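Long-range contact in hypothetical protein Atu2684 (Agrobacterium tumefaciens, PDB 2AXO), which is of unknown function but belongs to the DUF1223 family of the thioredoxin clan and carries a disulfide between two closely spaced cysteines: residues N97-G109 with L237-I250. Sequence-based numbering, arbitrary orientation.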
ATOM      1  N   ASN A  97      -6.682   2.611  -7.241  1.00 17.26           N
ATOM      2  CA  ASN A  97      -5.637   2.009  -8.057  1.00 15.44           C
ATOM      3  C   ASN A  97      -4.714   1.186  -7.185  1.00 14.32           C
ATOM      4  O   ASN A  97      -4.308   0.087  -7.555  1.00 13.92           O
ATOM      5  CB  ASN A  97      -4.813   3.074  -8.770  1.00 14.74           C
ATOM      6  CG  ASN A  97      -5.535   3.671  -9.943  1.00 12.07           C
ATOM      7  OD1 ASN A  97      -6.564   3.156 -10.368  1.00 14.11           O
ATOM      8  ND2 ASN A  97      -4.996   4.758 -10.485  1.00 10.68           N
ATOM      9  N   THR A  98      -4.363   1.731  -6.029  1.00 14.27           N
ATOM     10  CA  THR A  98      -3.484   1.011  -5.131  1.00 13.62           C
ATOM     11  C   THR A  98      -4.182  -0.266  -4.664  1.00 13.93           C
ATOM     12  O   THR A  98      -3.562  -1.326  -4.590  1.00 13.69           O
ATOM     13  CB  THR A  98      -3.086   1.876  -3.917  1.00 15.23           C
ATOM     14  OG1 THR A  98      -2.535   3.118  -4.376  1.00 12.78           O
ATOM     15  CG2 THR A  98      -2.042   1.156  -3.072  1.00 15.83           C
ATOM     16  N   GLU A  99      -5.474  -0.178  -4.371  1.00 12.95           N
ATOM     17  CA  GLU A  99      -6.209  -1.361  -3.934  1.00 14.38           C
ATOM     18  C   GLU A  99      -6.184  -2.463  -4.986  1.00 12.70           C
ATOM     19  O   GLU A  99      -6.157  -3.648  -4.647  1.00 12.91           O
ATOM     20  CB  GLU A  99      -7.653  -0.997  -3.585  1.00 18.00           C
ATOM     21  CG  GLU A  99      -7.749  -0.079  -2.380  1.00 23.65           C
ATOM     22  CD  GLU A  99      -9.170   0.130  -1.917  1.00 28.11           C
ATOM     23  OE1 GLU A  99     -10.017   0.512  -2.751  1.00 31.41           O
ATOM     24  OE2 GLU A  99      -9.438  -0.081  -0.714  1.00 31.51           O
ATOM     25  N   ARG A 100      -6.186  -2.081  -6.260  1.00 12.04           N
ATOM     26  CA  ARG A 100      -6.139  -3.084  -7.320  1.00 11.52           C
ATOM     27  C   ARG A 100      -4.784  -3.786  -7.272  1.00 11.35           C
ATOM     28  O   ARG A 100      -4.709  -4.999  -7.448  1.00 10.02           O
ATOM     29  CB  ARG A 100      -6.372  -2.443  -8.697  1.00 12.52           C
ATOM     30  CG  ARG A 100      -6.404  -3.440  -9.861  1.00 12.97           C
ATOM     31  CD  ARG A 100      -6.956  -2.771 -11.116  1.00 13.08           C
ATOM     32  NE  ARG A 100      -6.973  -3.641 -12.298  1.00 12.13           N
ATOM     33  CZ  ARG A 100      -7.806  -4.664 -12.473  1.00 11.82           C
ATOM     34  NH1 ARG A 100      -8.704  -4.974 -11.542  1.00 10.26           N
ATOM     35  NH2 ARG A 100      -7.763  -5.363 -13.594  1.00 10.29           N
ATOM     36  N   GLN A 101      -3.709  -3.043  -7.022  1.00 10.23           N
ATOM     37  CA  GLN A 101      -2.408  -3.690  -6.947  1.00 10.86           C
ATOM     38  C   GLN A 101      -2.392  -4.643  -5.745  1.00 12.51           C
ATOM     39  O   GLN A 101      -1.715  -5.669  -5.776  1.00 11.34           O
ATOM     40  CB  GLN A 101      -1.279  -2.662  -6.839  1.00 10.83           C
ATOM     41  CG  GLN A 101       0.116  -3.275  -6.828  1.00 12.90           C
ATOM     42  CD  GLN A 101       1.210  -2.222  -6.784  1.00 13.03           C
ATOM     43  OE1 GLN A 101       1.066  -1.190  -6.127  1.00 13.14           O
ATOM     44  NE2 GLN A 101       2.320  -2.488  -7.465  1.00 14.60           N
ATOM     45  N   TYR A 102      -3.143  -4.310  -4.693  1.00 12.57           N
ATOM     46  CA  TYR A 102      -3.216  -5.179  -3.516  1.00 15.31           C
ATOM     47  C   TYR A 102      -3.952  -6.459  -3.892  1.00 13.54           C
ATOM     48  O   TYR A 102      -3.570  -7.557  -3.484  1.00 13.28           O
ATOM     49  CB  TYR A 102      -3.975  -4.506  -2.363  1.00 17.01           C
ATOM     50  CG  TYR A 102      -3.313  -3.275  -1.798  1.00 21.88           C
ATOM     51  CD1 TYR A 102      -1.926  -3.156  -1.765  1.00 21.64           C
ATOM     52  CD2 TYR A 102      -4.076  -2.251  -1.239  1.00 23.90           C
ATOM     53  CE1 TYR A 102      -1.313  -2.047  -1.190  1.00 23.33           C
ATOM     54  CE2 TYR A 102      -3.471  -1.142  -0.658  1.00 26.19           C
ATOM     55  CZ  TYR A 102      -2.088  -1.051  -0.636  1.00 24.94           C
ATOM     56  OH  TYR A 102      -1.482   0.029  -0.037  1.00 28.24           O
ATOM     57  N   GLY A 103      -5.021  -6.306  -4.665  1.00 11.99           N
ATOM     58  CA  GLY A 103      -5.792  -7.455  -5.094  1.00 14.20           C
ATOM     59  C   GLY A 103      -4.899  -8.428  -5.831  1.00 14.90           C
ATOM     60  O   GLY A 103      -4.990  -9.641  -5.640  1.00 15.23           O
ATOM     61  N   TYR A 104      -4.033  -7.890  -6.685  1.00 14.23           N
ATOM     62  CA  TYR A 104      -3.111  -8.719  -7.439  1.00 12.98           C
ATOM     63  C   TYR A 104      -2.075  -9.349  -6.520  1.00 14.16           C
ATOM     64  O   TYR A 104      -1.726 -10.520  -6.684  1.00 14.13           O
ATOM     65  CB  TYR A 104      -2.419  -7.900  -8.534  1.00 12.24           C
ATOM     66  CG  TYR A 104      -3.219  -7.813  -9.819  1.00 10.39           C
ATOM     67  CD1 TYR A 104      -3.711  -8.964 -10.430  1.00  9.41           C
ATOM     68  CD2 TYR A 104      -3.460  -6.584 -10.437  1.00 10.24           C
ATOM     69  CE1 TYR A 104      -4.426  -8.897 -11.629  1.00 11.35           C
ATOM     70  CE2 TYR A 104      -4.173  -6.501 -11.634  1.00  8.91           C
ATOM     71  CZ  TYR A 104      -4.651  -7.658 -12.226  1.00  9.00           C
ATOM     72  OH  TYR A 104      -5.340  -7.584 -13.415  1.00  9.78           O
HETATM   73  N   MSE A 105      -1.582  -8.580  -5.554  1.00 11.60           N
HETATM   74  CA  MSE A 105      -0.601  -9.110  -4.610  1.00 13.77           C
HETATM   75  C   MSE A 105      -1.157 -10.380  -3.978  1.00 13.84           C
HETATM   76  O   MSE A 105      -0.501 -11.418  -3.962  1.00 15.02           O
HETATM   77  CB  MSE A 105      -0.304  -8.094  -3.502  1.00 13.45           C
HETATM   78  CG  MSE A 105       0.541  -8.660  -2.357  1.00 14.71           C
HETATM   79 SE   MSE A 105       0.577  -7.500  -0.800  1.00 25.44          SE
HETATM   80  CE  MSE A 105      -1.175  -7.928  -0.130  1.00 14.97           C
ATOM     81  N   ARG A 106      -2.373 -10.285  -3.453  1.00 14.24           N
ATOM     82  CA  ARG A 106      -3.005 -11.428  -2.815  1.00 14.84           C
ATOM     83  C   ARG A 106      -3.203 -12.589  -3.778  1.00 15.06           C
ATOM     84  O   ARG A 106      -2.826 -13.717  -3.469  1.00 16.65           O
ATOM     85  CB  ARG A 106      -4.347 -11.022  -2.212  1.00 14.53           C
ATOM     86  CG  ARG A 106      -4.236  -9.979  -1.112  1.00 15.35           C
ATOM     87  CD  ARG A 106      -5.549  -9.845  -0.361  1.00 14.21           C
ATOM     88  NE  ARG A 106      -6.599  -9.212  -1.151  1.00 15.22           N
ATOM     89  CZ  ARG A 106      -6.714  -7.900  -1.326  1.00 15.19           C
ATOM     90  NH1 ARG A 106      -5.839  -7.072  -0.766  1.00 15.96           N
ATOM     91  NH2 ARG A 106      -7.711  -7.412  -2.049  1.00 14.93           N
ATOM     92  N   ALA A 107      -3.787 -12.320  -4.942  1.00 14.89           N
ATOM     93  CA  ALA A 107      -4.019 -13.375  -5.924  1.00 14.83           C
ATOM     94  C   ALA A 107      -2.722 -14.058  -6.340  1.00 15.56           C
ATOM     95  O   ALA A 107      -2.687 -15.272  -6.532  1.00 17.07           O
ATOM     96  CB  ALA A 107      -4.722 -12.807  -7.157  1.00 14.64           C
ATOM     97  N   LEU A 108      -1.652 -13.284  -6.479  1.00 14.39           N
ATOM     98  CA  LEU A 108      -0.369 -13.848  -6.889  1.00 17.02           C
ATOM     99  C   LEU A 108       0.379 -14.523  -5.738  1.00 15.88           C
ATOM    100  O   LEU A 108       1.452 -15.087  -5.935  1.00 16.69           O
ATOM    101  CB  LEU A 108       0.506 -12.758  -7.514  1.00 18.29           C
ATOM    102  CG  LEU A 108      -0.068 -12.106  -8.782  1.00 18.28           C
ATOM    103  CD1 LEU A 108       0.873 -11.014  -9.267  1.00 19.25           C
ATOM    104  CD2 LEU A 108      -0.270 -13.160  -9.868  1.00 20.11           C
ATOM    105  N   GLY A 109      -0.197 -14.465  -4.542  1.00 17.43           N
ATOM    106  CA  GLY A 109       0.428 -15.084  -3.386  1.00 17.09           C
ATOM    107  C   GLY A 109       1.646 -14.353  -2.844  1.00 19.47           C
ATOM    108  O   GLY A 109       2.444 -14.940  -2.108  1.00 18.97           O
ATOM    109  N   LEU A 237     -11.870  -5.414 -19.871  1.00  8.23           N
ATOM    110  CA  LEU A 237     -11.113  -6.578 -19.450  1.00  8.85           C
ATOM    111  C   LEU A 237     -12.077  -7.669 -19.006  1.00 10.70           C
ATOM    112  O   LEU A 237     -12.865  -7.460 -18.084  1.00 10.68           O
ATOM    113  CB  LEU A 237     -10.180  -6.213 -18.288  1.00  5.38           C
ATOM    114  CG  LEU A 237      -9.223  -5.031 -18.498  1.00  3.33           C
ATOM    115  CD1 LEU A 237      -8.454  -4.752 -17.216  1.00  4.19           C
ATOM    116  CD2 LEU A 237      -8.254  -5.329 -19.648  1.00  5.15           C
ATOM    117  N   LEU A 238     -12.046  -8.820 -19.677  1.00  9.71           N
ATOM    118  CA  LEU A 238     -12.920  -9.924 -19.277  1.00 10.09           C
ATOM    119  C   LEU A 238     -12.057 -10.662 -18.265  1.00 10.56           C
ATOM    120  O   LEU A 238     -11.249 -11.523 -18.623  1.00  9.00           O
ATOM    121  CB  LEU A 238     -13.249 -10.822 -20.471  1.00  9.42           C
ATOM    122  CG  LEU A 238     -14.296 -11.917 -20.213  1.00 11.07           C
ATOM    123  CD1 LEU A 238     -15.626 -11.298 -19.785  1.00 11.78           C
ATOM    124  CD2 LEU A 238     -14.473 -12.729 -21.481  1.00 11.21           C
ATOM    125  N   GLN A 239     -12.246 -10.322 -16.995  1.00  8.35           N
ATOM    126  CA  GLN A 239     -11.419 -10.867 -15.936  1.00  8.91           C
ATOM    127  C   GLN A 239     -12.031 -11.840 -14.939  1.00  9.27           C
ATOM    128  O   GLN A 239     -13.065 -11.574 -14.329  1.00 10.27           O
ATOM    129  CB  GLN A 239     -10.771  -9.683 -15.199  1.00 10.00           C
ATOM    130  CG  GLN A 239      -9.762 -10.039 -14.124  1.00 11.77           C
ATOM    131  CD  GLN A 239      -8.846  -8.875 -13.781  1.00 13.73           C
ATOM    132  OE1 GLN A 239      -9.268  -7.710 -13.756  1.00 12.52           O
ATOM    133  NE2 GLN A 239      -7.589  -9.185 -13.492  1.00  9.91           N
ATOM    134  N   THR A 240     -11.365 -12.981 -14.788  1.00  9.76           N
ATOM    135  CA  THR A 240     -11.796 -14.004 -13.849  1.00 10.17           C
ATOM    136  C   THR A 240     -11.286 -13.599 -12.470  1.00 11.99           C
ATOM    137  O   THR A 240     -10.491 -12.669 -12.339  1.00 11.36           O
ATOM    138  CB  THR A 240     -11.195 -15.379 -14.196  1.00  9.74           C
ATOM    139  OG1 THR A 240      -9.766 -15.339 -14.050  1.00 12.85           O
ATOM    140  CG2 THR A 240     -11.539 -15.759 -15.622  1.00 11.88           C
ATOM    141  N   ALA A 241     -11.738 -14.311 -11.446  1.00 14.46           N
ATOM    142  CA  ALA A 241     -11.333 -14.032 -10.079  1.00 17.10           C
ATOM    143  C   ALA A 241     -11.041 -15.353  -9.379  1.00 18.07           C
ATOM    144  O   ALA A 241     -11.522 -16.407  -9.808  1.00 19.08           O
ATOM    145  CB  ALA A 241     -12.438 -13.287  -9.355  1.00 14.95           C
ATOM    146  N   ASN A 242     -10.239 -15.306  -8.321  1.00 19.49           N
ATOM    147  CA  ASN A 242      -9.919 -16.524  -7.585  1.00 20.02           C
ATOM    148  C   ASN A 242     -10.990 -16.780  -6.523  1.00 21.23           C
ATOM    149  O   ASN A 242     -12.003 -16.082  -6.483  1.00 20.71           O
ATOM    150  CB  ASN A 242      -8.526 -16.418  -6.946  1.00 20.11           C
ATOM    151  CG  ASN A 242      -8.445 -15.358  -5.856  1.00 17.96           C
ATOM    152  OD1 ASN A 242      -7.363 -15.070  -5.348  1.00 20.42           O
ATOM    153  ND2 ASN A 242      -9.582 -14.785  -5.487  1.00 15.23           N
ATOM    154  N   ALA A 243     -10.762 -17.777  -5.673  1.00 21.91           N
ATOM    155  CA  ALA A 243     -11.708 -18.143  -4.617  1.00 24.24           C
ATOM    156  C   ALA A 243     -12.007 -17.003  -3.648  1.00 24.52           C
ATOM    157  O   ALA A 243     -13.105 -16.919  -3.094  1.00 25.63           O
ATOM    158  CB  ALA A 243     -11.177 -19.348  -3.844  1.00 26.53           C
ATOM    159  N   SER A 244     -11.027 -16.129  -3.446  1.00 23.75           N
ATOM    160  CA  SER A 244     -11.175 -14.998  -2.535  1.00 22.49           C
ATOM    161  C   SER A 244     -11.845 -13.807  -3.209  1.00 21.70           C
ATOM    162  O   SER A 244     -12.224 -12.837  -2.549  1.00 22.22           O
ATOM    163  CB  SER A 244      -9.806 -14.580  -2.000  1.00 23.70           C
ATOM    164  OG  SER A 244      -9.200 -15.641  -1.285  1.00 24.47           O
ATOM    165  N   GLY A 245     -11.986 -13.885  -4.528  1.00 18.79           N
ATOM    166  CA  GLY A 245     -12.614 -12.806  -5.266  1.00 14.98           C
ATOM    167  C   GLY A 245     -11.633 -11.768  -5.781  1.00 13.29           C
ATOM    168  O   GLY A 245     -12.039 -10.712  -6.263  1.00 13.22           O
ATOM    169  N   ASP A 246     -10.339 -12.056  -5.693  1.00 12.23           N
ATOM    170  CA  ASP A 246      -9.338 -11.106  -6.166  1.00 13.07           C
ATOM    171  C   ASP A 246      -9.098 -11.238  -7.671  1.00 12.31           C
ATOM    172  O   ASP A 246      -9.308 -12.297  -8.242  1.00 11.95           O
ATOM    173  CB  ASP A 246      -8.034 -11.273  -5.375  1.00 15.23           C
ATOM    174  CG  ASP A 246      -8.144 -10.707  -3.961  1.00 18.27           C
ATOM    175  OD1 ASP A 246      -8.752  -9.627  -3.808  1.00 16.94           O
ATOM    176  OD2 ASP A 246      -7.624 -11.327  -3.010  1.00 19.76           O
ATOM    177  N   PRO A 247      -8.661 -10.149  -8.332  1.00 12.80           N
ATOM    178  CA  PRO A 247      -8.413 -10.184  -9.779  1.00 13.36           C
ATOM    179  C   PRO A 247      -7.484 -11.304 -10.226  1.00 12.84           C
ATOM    180  O   PRO A 247      -6.392 -11.466  -9.687  1.00 14.01           O
ATOM    181  CB  PRO A 247      -7.836  -8.796 -10.067  1.00 13.08           C
ATOM    182  CG  PRO A 247      -7.177  -8.422  -8.760  1.00 13.73           C
ATOM    183  CD  PRO A 247      -8.220  -8.866  -7.761  1.00 12.64           C
ATOM    184  N   ALA A 248      -7.928 -12.077 -11.212  1.00 12.70           N
ATOM    185  CA  ALA A 248      -7.134 -13.181 -11.728  1.00 11.08           C
ATOM    186  C   ALA A 248      -6.975 -13.076 -13.250  1.00 10.37           C
ATOM    187  O   ALA A 248      -7.109 -11.991 -13.825  1.00 10.92           O
ATOM    188  CB  ALA A 248      -7.775 -14.507 -11.343  1.00 14.48           C
ATOM    189  N   ALA A 249      -6.696 -14.198 -13.903  1.00  9.34           N
ATOM    190  CA  ALA A 249      -6.486 -14.208 -15.350  1.00  7.12           C
ATOM    191  C   ALA A 249      -7.523 -13.435 -16.162  1.00  8.81           C
ATOM    192  O   ALA A 249      -8.723 -13.542 -15.936  1.00 10.26           O
ATOM    193  CB  ALA A 249      -6.414 -15.651 -15.855  1.00  9.84           C
ATOM    194  N   ILE A 250      -7.028 -12.640 -17.105  1.00  8.80           N
ATOM    195  CA  ILE A 250      -7.870 -11.867 -18.004  1.00  8.45           C
ATOM    196  C   ILE A 250      -7.876 -12.715 -19.272  1.00 10.99           C
ATOM    197  O   ILE A 250      -6.820 -12.955 -19.861  1.00  9.75           O
ATOM    198  CB  ILE A 250      -7.251 -10.482 -18.278  1.00  7.64           C
ATOM    199  CG1 ILE A 250      -7.184  -9.691 -16.970  1.00  6.74           C
ATOM    200  CG2 ILE A 250      -8.066  -9.735 -19.332  1.00  4.41           C
ATOM    201  CD1 ILE A 250      -6.414  -8.380 -17.057  1.00  8.58           C
TER
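Over one face of the Tyr-104 ring lies Pro-247, its CG 4.0 Å from the ring centroid in a CH-pi contact; the compact, rigid proline ring turns its CG and CB hydrogens to the pi face. The guanidinium of Arg-100 has Tyr-104 CE2 against one face, while at its edge, in plane, NH2 donates to a lone pair of Gln-239 OE1 (2.8 Å, 168°). With CG anti to the backbone N (chi1 -177°) and an extended chain, Arg-100 spans the distance to the strand. Besides accepting at OE1, the Gln-239 amide donates twice through NE2, to Tyr-104 OH (2.8 Å) and to Ala-248 O (2.9 Å), which fixes its rotation and ties strand 237-241 to strand 247-250. Glu-47 forms a salt bridge with Arg-100, probably balancing its charge. Nearer the C-terminal end of the helix, Arg-106 grips Asp-246 side-on, NE to OD2 and NH2 to OD1, each 3.0 Å, with guanidinium and carboxylate planes 55° apart. Gly-103, without a side chain, lets the helix backbone approach the proline ring, Pro-247 CG lying 3.7 Å from Gly-103 C. Helix 95-107, which also packs on strand 45-50 of a mixed sheet consistent with a thioredoxin-like fold, thus meets the beta-hairpin of strands 232-241 and 247-257, joined through a type I turn, at one side of the antiparallel sheet.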